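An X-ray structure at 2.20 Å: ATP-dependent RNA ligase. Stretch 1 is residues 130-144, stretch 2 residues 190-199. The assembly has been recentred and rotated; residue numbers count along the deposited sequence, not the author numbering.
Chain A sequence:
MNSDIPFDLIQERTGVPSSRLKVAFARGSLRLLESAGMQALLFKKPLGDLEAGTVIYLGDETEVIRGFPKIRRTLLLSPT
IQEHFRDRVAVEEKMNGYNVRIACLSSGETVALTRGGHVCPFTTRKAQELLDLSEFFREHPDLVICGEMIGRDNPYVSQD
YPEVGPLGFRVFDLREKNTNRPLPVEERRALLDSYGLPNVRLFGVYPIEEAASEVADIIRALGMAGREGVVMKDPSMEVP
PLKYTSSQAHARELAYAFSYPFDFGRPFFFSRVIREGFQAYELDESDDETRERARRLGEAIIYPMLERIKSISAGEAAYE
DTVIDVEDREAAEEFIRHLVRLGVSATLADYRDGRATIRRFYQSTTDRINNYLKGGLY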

# COMPACT_ATOMS: atom_id res chain seq x y z
N LEU A 130 -1.99 34.44 -19.91
CA LEU A 130 -1.27 33.54 -20.80
C LEU A 130 -2.05 33.23 -22.06
O LEU A 130 -1.47 32.88 -23.08
CB LEU A 130 -0.95 32.24 -20.08
CG LEU A 130 0.11 32.28 -18.98
CD1 LEU A 130 0.21 30.92 -18.32
CD2 LEU A 130 1.44 32.70 -19.56
N LEU A 131 -3.36 33.34 -21.98
CA LEU A 131 -4.22 32.97 -23.09
C LEU A 131 -4.97 34.19 -23.59
O LEU A 131 -5.39 35.02 -22.79
CB LEU A 131 -5.21 31.87 -22.66
CG LEU A 131 -4.63 30.54 -22.15
CD1 LEU A 131 -5.69 29.70 -21.43
CD2 LEU A 131 -3.99 29.76 -23.29
N ASP A 132 -5.14 34.29 -24.90
CA ASP A 132 -5.96 35.36 -25.47
C ASP A 132 -7.34 34.79 -25.80
O ASP A 132 -7.54 34.19 -26.85
CB ASP A 132 -5.30 35.94 -26.73
CG ASP A 132 -5.80 37.34 -27.06
OD1 ASP A 132 -7.00 37.64 -26.81
OD2 ASP A 132 -5.00 38.15 -27.57
N LEU A 133 -8.28 35.02 -24.89
CA LEU A 133 -9.53 34.26 -24.84
C LEU A 133 -10.74 35.04 -25.34
O LEU A 133 -11.80 34.45 -25.57
CB LEU A 133 -9.80 33.81 -23.39
CG LEU A 133 -8.71 32.99 -22.70
CD1 LEU A 133 -8.77 33.13 -21.18
CD2 LEU A 133 -8.79 31.53 -23.10
N SER A 134 -10.58 36.35 -25.48
CA SER A 134 -11.73 37.23 -25.67
C SER A 134 -12.53 36.91 -26.92
O SER A 134 -13.75 36.77 -26.87
CB SER A 134 -11.28 38.69 -25.72
OG SER A 134 -10.65 38.96 -26.96
N GLU A 135 -11.84 36.77 -28.05
CA GLU A 135 -12.51 36.44 -29.30
C GLU A 135 -13.17 35.05 -29.25
O GLU A 135 -14.33 34.89 -29.65
CB GLU A 135 -11.53 36.53 -30.47
CG GLU A 135 -11.26 37.95 -30.94
CD GLU A 135 -12.52 38.69 -31.35
OE1 GLU A 135 -12.74 39.80 -30.82
OE2 GLU A 135 -13.30 38.19 -32.19
N PHE A 136 -12.43 34.05 -28.75
CA PHE A 136 -13.00 32.70 -28.67
C PHE A 136 -14.32 32.67 -27.89
O PHE A 136 -15.29 32.04 -28.33
CB PHE A 136 -12.03 31.71 -28.03
CG PHE A 136 -12.62 30.35 -27.81
CD1 PHE A 136 -12.70 29.44 -28.86
CD2 PHE A 136 -13.12 29.98 -26.57
CE1 PHE A 136 -13.24 28.19 -28.67
CE2 PHE A 136 -13.68 28.72 -26.38
CZ PHE A 136 -13.74 27.83 -27.43
N PHE A 137 -14.37 33.35 -26.75
CA PHE A 137 -15.58 33.31 -25.92
C PHE A 137 -16.72 34.17 -26.47
O PHE A 137 -17.90 33.93 -26.18
CB PHE A 137 -15.25 33.72 -24.48
CG PHE A 137 -14.65 32.60 -23.64
CD1 PHE A 137 -15.19 31.32 -23.68
CD2 PHE A 137 -13.56 32.83 -22.83
CE1 PHE A 137 -14.65 30.31 -22.91
CE2 PHE A 137 -13.01 31.82 -22.06
CZ PHE A 137 -13.56 30.56 -22.09
N ARG A 138 -16.37 35.17 -27.29
CA ARG A 138 -17.37 36.00 -27.94
C ARG A 138 -18.12 35.15 -28.96
O ARG A 138 -19.33 35.26 -29.12
CB ARG A 138 -16.73 37.23 -28.62
CG ARG A 138 -17.65 37.98 -29.58
CD ARG A 138 -16.99 39.24 -30.16
NE ARG A 138 -16.02 39.85 -29.25
CZ ARG A 138 -16.23 40.98 -28.58
NH1 ARG A 138 -17.38 41.64 -28.71
NH2 ARG A 138 -15.30 41.46 -27.77
N GLU A 139 -17.39 34.26 -29.62
CA GLU A 139 -18.00 33.39 -30.62
C GLU A 139 -18.49 32.08 -29.99
O GLU A 139 -19.50 31.53 -30.44
CB GLU A 139 -17.02 33.10 -31.75
CG GLU A 139 -17.65 32.39 -32.94
CD GLU A 139 -18.56 33.31 -33.78
OE1 GLU A 139 -18.41 34.55 -33.67
OE2 GLU A 139 -19.39 32.77 -34.54
N HIS A 140 -17.81 31.59 -28.95
CA HIS A 140 -18.22 30.34 -28.30
C HIS A 140 -18.35 30.42 -26.77
O HIS A 140 -17.63 29.73 -26.04
CB HIS A 140 -17.25 29.23 -28.68
CG HIS A 140 -17.12 29.02 -30.15
ND1 HIS A 140 -17.91 28.14 -30.86
CD2 HIS A 140 -16.29 29.58 -31.06
CE1 HIS A 140 -17.57 28.16 -32.14
NE2 HIS A 140 -16.59 29.03 -32.29
N PRO A 141 -19.31 31.23 -26.27
CA PRO A 141 -19.50 31.46 -24.83
C PRO A 141 -19.95 30.24 -24.05
O PRO A 141 -19.79 30.20 -22.84
CB PRO A 141 -20.60 32.53 -24.80
CG PRO A 141 -21.36 32.31 -26.05
CD PRO A 141 -20.32 31.94 -27.07
N ASP A 142 -20.52 29.24 -24.73
CA ASP A 142 -21.04 28.09 -24.02
C ASP A 142 -20.14 26.86 -24.11
O ASP A 142 -20.56 25.74 -23.78
CB ASP A 142 -22.44 27.76 -24.51
CG ASP A 142 -23.45 28.81 -24.07
OD1 ASP A 142 -23.15 29.59 -23.13
OD2 ASP A 142 -24.54 28.86 -24.69
N LEU A 143 -18.90 27.08 -24.54
CA LEU A 143 -17.87 26.04 -24.53
C LEU A 143 -16.94 26.21 -23.34
O LEU A 143 -16.54 27.34 -22.99
CB LEU A 143 -17.07 26.05 -25.83
CG LEU A 143 -17.69 25.56 -27.13
CD1 LEU A 143 -16.60 25.43 -28.19
CD2 LEU A 143 -18.38 24.24 -26.91
N VAL A 144 -16.58 25.09 -22.72
CA VAL A 144 -15.65 25.14 -21.61
C VAL A 144 -14.27 24.63 -22.05
O VAL A 144 -14.15 23.51 -22.52
CB VAL A 144 -16.15 24.30 -20.42
CG1 VAL A 144 -15.22 24.45 -19.20
CG2 VAL A 144 -17.58 24.68 -20.08
N ALA A 190 -8.66 22.05 -34.53
CA ALA A 190 -8.71 23.03 -35.61
C ALA A 190 -9.35 24.35 -35.16
O ALA A 190 -8.85 25.43 -35.46
CB ALA A 190 -9.48 22.44 -36.80
N LEU A 191 -10.45 24.24 -34.44
CA LEU A 191 -11.12 25.40 -33.88
C LEU A 191 -10.22 26.20 -32.98
O LEU A 191 -10.16 27.43 -33.07
CB LEU A 191 -12.35 24.96 -33.09
CG LEU A 191 -13.15 26.03 -32.37
CD1 LEU A 191 -13.69 27.07 -33.37
CD2 LEU A 191 -14.30 25.34 -31.64
N LEU A 192 -9.52 25.50 -32.09
CA LEU A 192 -8.62 26.16 -31.15
C LEU A 192 -7.48 26.83 -31.90
O LEU A 192 -7.08 27.94 -31.55
CB LEU A 192 -8.10 25.14 -30.13
CG LEU A 192 -9.17 24.67 -29.14
CD1 LEU A 192 -8.75 23.43 -28.39
CD2 LEU A 192 -9.50 25.76 -28.16
N ASP A 193 -6.96 26.16 -32.92
CA ASP A 193 -5.98 26.76 -33.83
C ASP A 193 -6.45 28.05 -34.48
O ASP A 193 -5.67 28.97 -34.64
CB ASP A 193 -5.60 25.80 -34.96
CG ASP A 193 -4.64 24.74 -34.50
OD1 ASP A 193 -3.92 24.99 -33.51
OD2 ASP A 193 -4.60 23.66 -35.14
N SER A 194 -7.71 28.09 -34.87
CA SER A 194 -8.17 29.23 -35.64
C SER A 194 -8.38 30.42 -34.71
O SER A 194 -8.54 31.55 -35.18
CB SER A 194 -9.45 28.89 -36.43
OG SER A 194 -10.54 28.66 -35.56
N TYR A 195 -8.36 30.18 -33.41
CA TYR A 195 -8.46 31.28 -32.44
C TYR A 195 -7.15 31.47 -31.70
O TYR A 195 -7.08 32.22 -30.73
CB TYR A 195 -9.61 31.04 -31.45
CG TYR A 195 -10.97 31.31 -32.09
CD1 TYR A 195 -11.47 32.61 -32.18
CD2 TYR A 195 -11.72 30.28 -32.62
CE1 TYR A 195 -12.70 32.86 -32.79
CE2 TYR A 195 -12.94 30.52 -33.22
CZ TYR A 195 -13.43 31.80 -33.31
OH TYR A 195 -14.66 32.01 -33.92
N GLY A 196 -6.10 30.79 -32.16
CA GLY A 196 -4.76 31.04 -31.65
C GLY A 196 -4.46 30.47 -30.27
O GLY A 196 -3.51 30.90 -29.59
N LEU A 197 -5.28 29.51 -29.85
CA LEU A 197 -5.12 28.87 -28.54
C LEU A 197 -4.27 27.62 -28.68
O LEU A 197 -4.28 26.99 -29.73
CB LEU A 197 -6.49 28.53 -27.94
CG LEU A 197 -7.30 29.80 -27.65
CD1 LEU A 197 -8.79 29.52 -27.63
CD2 LEU A 197 -6.83 30.37 -26.30
N PRO A 198 -3.52 27.27 -27.62
CA PRO A 198 -2.57 26.14 -27.71
C PRO A 198 -3.15 24.75 -27.37
O PRO A 198 -3.67 24.55 -26.27
CB PRO A 198 -1.48 26.53 -26.70
CG PRO A 198 -2.19 27.34 -25.66
CD PRO A 198 -3.32 28.07 -26.40
N ASN A 199 -3.03 23.82 -28.32
CA ASN A 199 -3.39 22.42 -28.12
C ASN A 199 -2.27 21.60 -27.50
O ASN A 199 -1.11 21.80 -27.89
CB ASN A 199 -3.74 21.75 -29.45
CG ASN A 199 -4.87 22.43 -30.19
OD1 ASN A 199 -5.88 22.81 -29.59
ND2 ASN A 199 -4.72 22.58 -31.50
O HOH W 1 -3.73 32.33 -26.54
O HOH W 2 -5.75 33.19 -28.63

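Contact between residues 130-144 and 190-199 of the ATP-dependent RNA ligase. The two stretches bury 495 Å² between them, both sides summed, and no direct hydrogen bond joins them; the contact is apolar and aromatic packing, with two waters bridging backbone groups.

Phe136, on the helix 134-139, is at the centre. Its CA-to-CB bond points sideways to the other stretch, and chi1 near 175° (t) with chi2 of 81° carries the ring along stretch 2, where it meets four residues. Phe136 CG lies 3.9 Å from Leu197 CD1, Phe136 CE1 lies 4.3 Å from Leu191 CD2, and Phe136 CE1 is 4.5 Å from Leu192 CD2. The Leu191 methyl sits at the ring edge, near its plane.

The fourth partner is Tyr195, the residue of stretch 2 with the most surface covered. In the m rotamer (chi1 -75°, chi2 -82°) its ring lies along the 134-139 helix, one face turned to Phe136. The edge of Phe136 points at that face, the centroids 5.7 Å apart and the planes at 82°; the closest side-chain atoms are Phe136 CD1 and Tyr195 CD2, at 4.0 Å. Phe136 CA also stands over the face, 4.3 Å from the Tyr195 ring centroid and 28° off the ring normal, a CH-pi contact that brings the ring against the helix backbone as well as its side chains. Further along, Tyr195 OH reaches Glu139 CG at 3.2 Å, a close approach to the aliphatic part of a side chain whose end leads away (chi1 t, chi2 p).

His140, the first residue to leave helical phi/psi after this helix, adopts chi1 -57° (m) and points toward stretch 2. Its ring plane stands at 86° to that of Tyr195, with the centroids of the two rings 5.8 Å apart, and the pair is neither a stack nor an edge-to-face contact; His140 NE2 lies 3.9 Å from Tyr195 OH without a hydrogen bond. Leu191 occupies the space beside it: with chi1 177° (t) and chi2 60° (p), its CD1 comes 3.7 Å from His140 NE2, while its CD2 lies over one face of the imidazole. That same Leu191 CD2 is 4.1 Å from Leu143 CD1. The type I turn from His140 to Leu143 thus leaves both of its end residues pointing toward stretch 2, where both meet Leu191.

At the other end, Leu131, Leu133 and Leu197 all take the m,t rotamer. None directs its CA-to-CB bond at the opposing stretch, yet the end of each side chain comes nearer. Leu197 CD2 receives Leu133 CD2 at 3.9 Å and Leu131 CD2 at 4.2 Å, while its CD1 serves Phe136. Leu131 CD2 also packs at 3.6 Å against Pro198 CD.

Water supplies the polar link here. Water 2 donates to both Asp132 O and Tyr195 O, each at 2.7 Å from the water oxygen, joining carbonyls whose oxygens, Asp132 O and Tyr195 O, are 4.4 Å apart. Water 1 accepts from Asp132 N (2.9 Å to its oxygen) and donates weakly to Gly196 O (3.4 Å).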